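Local coordinates for protein BauA (Acinetobacter baumannii, PDB 6HCP) that probably acts as the TonB-dependent outer-membrane receptor that takes up iron as ferric preacinetobactin, at residues H526-E532 / N560-S566. Numbering follows the deposited sequence.
With C8E ((hydroxyethyloxy)tri(ethyloxy)octane), chain B; EDO (1,2-ethanediol), chain S.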
# COMPACT_ATOMS: atom_id res chain seq x y z
N HIS A 526 16.53 29.42 -11.51
CA HIS A 526 16.92 28.41 -12.50
C HIS A 526 18.44 28.44 -12.70
O HIS A 526 19.05 29.52 -12.72
CB HIS A 526 16.28 28.68 -13.86
CG HIS A 526 14.79 28.58 -13.88
ND1 HIS A 526 14.14 27.47 -14.39
CD2 HIS A 526 13.84 29.48 -13.57
CE1 HIS A 526 12.84 27.68 -14.35
NE2 HIS A 526 12.63 28.89 -13.79
N THR A 527 19.01 27.26 -13.00
CA THR A 527 20.39 27.12 -13.50
C THR A 527 20.35 26.22 -14.74
O THR A 527 19.65 25.18 -14.75
CB THR A 527 21.32 26.53 -12.44
OG1 THR A 527 21.27 27.34 -11.27
CG2 THR A 527 22.76 26.42 -12.89
N LEU A 528 21.06 26.65 -15.79
CA LEU A 528 21.26 25.84 -16.96
C LEU A 528 22.76 25.77 -17.22
O LEU A 528 23.39 26.80 -17.37
CB LEU A 528 20.52 26.46 -18.15
CG LEU A 528 20.72 25.73 -19.48
CD1 LEU A 528 20.06 24.36 -19.46
CD2 LEU A 528 20.20 26.54 -20.66
N SER A 529 23.35 24.56 -17.17
CA SER A 529 24.79 24.45 -17.40
C SER A 529 25.15 23.24 -18.27
O SER A 529 24.44 22.25 -18.32
CB SER A 529 25.56 24.44 -16.11
OG SER A 529 25.01 23.52 -15.20
N ALA A 530 26.27 23.40 -18.98
CA ALA A 530 26.83 22.40 -19.83
C ALA A 530 28.31 22.23 -19.45
O ALA A 530 28.99 23.21 -19.16
CB ALA A 530 26.67 22.79 -21.27
N PHE A 531 28.79 20.99 -19.46
CA PHE A 531 30.13 20.73 -19.02
C PHE A 531 30.72 19.59 -19.84
O PHE A 531 30.02 18.75 -20.37
CB PHE A 531 30.16 20.41 -17.53
CG PHE A 531 29.42 19.14 -17.15
CD1 PHE A 531 30.02 17.90 -17.27
CD2 PHE A 531 28.13 19.21 -16.65
CE1 PHE A 531 29.33 16.75 -16.92
CE2 PHE A 531 27.45 18.06 -16.30
CZ PHE A 531 28.06 16.83 -16.41
N GLU A 532 32.05 19.59 -19.90
CA GLU A 532 32.82 18.46 -20.35
C GLU A 532 33.94 18.24 -19.34
O GLU A 532 34.67 19.18 -18.99
CB GLU A 532 33.39 18.69 -21.75
CG GLU A 532 34.33 17.58 -22.18
CD GLU A 532 34.87 17.71 -23.60
OE1 GLU A 532 34.07 17.58 -24.55
OE2 GLU A 532 36.05 18.02 -23.74
N ASN A 560 33.03 12.80 -19.56
CA ASN A 560 31.64 13.04 -19.23
C ASN A 560 31.22 14.41 -19.78
O ASN A 560 31.75 15.44 -19.36
CB ASN A 560 31.40 13.00 -17.72
CG ASN A 560 31.45 11.62 -17.11
OD1 ASN A 560 31.97 10.68 -17.72
ND2 ASN A 560 31.01 11.52 -15.85
N ARG A 561 30.28 14.39 -20.71
CA ARG A 561 29.66 15.57 -21.22
C ARG A 561 28.23 15.60 -20.69
O ARG A 561 27.53 14.60 -20.74
CB ARG A 561 29.63 15.58 -22.75
CG ARG A 561 30.99 15.76 -23.40
CD ARG A 561 30.94 15.48 -24.91
NE ARG A 561 32.19 15.91 -25.53
CZ ARG A 561 32.61 15.56 -26.75
NH1 ARG A 561 31.87 14.79 -27.53
NH2 ARG A 561 33.77 16.02 -27.20
N GLY A 562 27.78 16.78 -20.26
CA GLY A 562 26.48 16.86 -19.67
C GLY A 562 25.82 18.21 -19.88
O GLY A 562 26.48 19.23 -20.07
N ILE A 563 24.49 18.19 -19.77
CA ILE A 563 23.66 19.37 -19.72
C ILE A 563 22.69 19.21 -18.54
O ILE A 563 22.11 18.15 -18.35
CB ILE A 563 22.90 19.53 -21.05
CG1 ILE A 563 23.83 19.75 -22.24
CG2 ILE A 563 21.87 20.64 -20.94
CD1 ILE A 563 23.16 19.51 -23.57
N GLU A 564 22.55 20.29 -17.76
CA GLU A 564 21.78 20.31 -16.51
C GLU A 564 20.81 21.50 -16.54
O GLU A 564 21.24 22.62 -16.76
CB GLU A 564 22.72 20.49 -15.31
CG GLU A 564 23.97 19.61 -15.31
CD GLU A 564 25.11 20.13 -14.45
OE1 GLU A 564 25.54 19.43 -13.51
OE2 GLU A 564 25.56 21.26 -14.70
N TRP A 565 19.51 21.26 -16.30
CA TRP A 565 18.56 22.31 -16.00
C TRP A 565 17.96 22.03 -14.63
O TRP A 565 17.41 20.96 -14.43
CB TRP A 565 17.46 22.40 -17.07
CG TRP A 565 16.35 23.34 -16.69
CD1 TRP A 565 16.47 24.55 -16.06
CD2 TRP A 565 14.94 23.14 -16.90
NE1 TRP A 565 15.24 25.09 -15.83
CE2 TRP A 565 14.28 24.26 -16.35
CE3 TRP A 565 14.18 22.14 -17.50
CZ2 TRP A 565 12.89 24.40 -16.38
CZ3 TRP A 565 12.80 22.25 -17.49
CH2 TRP A 565 12.17 23.37 -16.95
N SER A 566 18.19 22.93 -13.67
CA SER A 566 17.62 22.74 -12.35
C SER A 566 17.02 24.05 -11.83
O SER A 566 17.24 25.12 -12.40
CB SER A 566 18.62 22.16 -11.39
OG SER A 566 19.73 23.00 -11.28
C1 C8E B . 25.43 16.54 -24.48
C2 C8E B . 26.39 17.38 -23.66
C3 C8E B . 26.80 18.68 -24.34
C4 C8E B . 28.09 19.27 -23.78
C5 C8E B . 29.09 19.52 -24.89
C6 C8E B . 30.37 20.14 -24.35
C7 C8E B . 30.09 21.27 -23.35
C8 C8E B . 31.34 22.11 -23.11
O9 C8E B . 30.96 23.30 -22.43
C10 C8E B . 32.11 24.08 -22.05
C11 C8E B . 32.34 25.25 -23.01
O12 C8E B . 33.42 26.10 -22.55
C13 C8E B . 33.38 27.43 -23.06
C14 C8E B . 34.21 28.34 -22.15
O15 C8E B . 35.01 27.57 -21.24
C16 C8E B . 36.42 27.75 -21.44
C17 C8E B . 37.12 28.19 -20.16
O18 C8E B . 36.71 29.50 -19.75
C19 C8E B . 37.60 30.53 -20.19
C20 C8E B . 37.29 31.82 -19.45
O21 C8E B . 36.59 31.43 -18.27
C1 EDO S . 38.51 20.15 -20.23
O1 EDO S . 39.43 20.70 -21.16
C2 EDO S . 37.44 19.46 -21.02
O2 EDO S . 38.08 18.49 -21.85
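On the outer, detergent-bound face of the sheet the apolar centre is thin: Leu528 CD1 lies 4.0 Å from Trp565 CB and 4.4 Å from Ile563 CG2, while Ala530 CB is 4.3 Å from Ile563 CG1. The C8E alkyl tail continues this layer, its C2 lying 3.8 Å from Ile563 CG1. Phe531 points inward, its ring packed over Gly562 CA (3.8 Å to the ring centroid, CH-pi); a CB there would clash with it. An axis angle of 172° and paired N-H···O bonds, such as Ser529 N to Glu564 O (2.9 Å) and Glu564 N to Ser529 O (2.8 Å), establish an antiparallel ladder. On the outer face, toward the two ends of these segments, Trp565 NE1 donates to His526 ND1 (3.0 Å) and Arg561 NE forms a salt bridge with Glu532 OE1 (2.7 Å). Inside, Ser529 OG gives Glu564 OE2 a very short 2.4 Å hydrogen bond; Arg107 from the plug-domain region salt-bridges the same carboxylate. Strands 524-541 and 549-569 are thus adjacent barrel staves, flanked by strands 508-520 and 575-590.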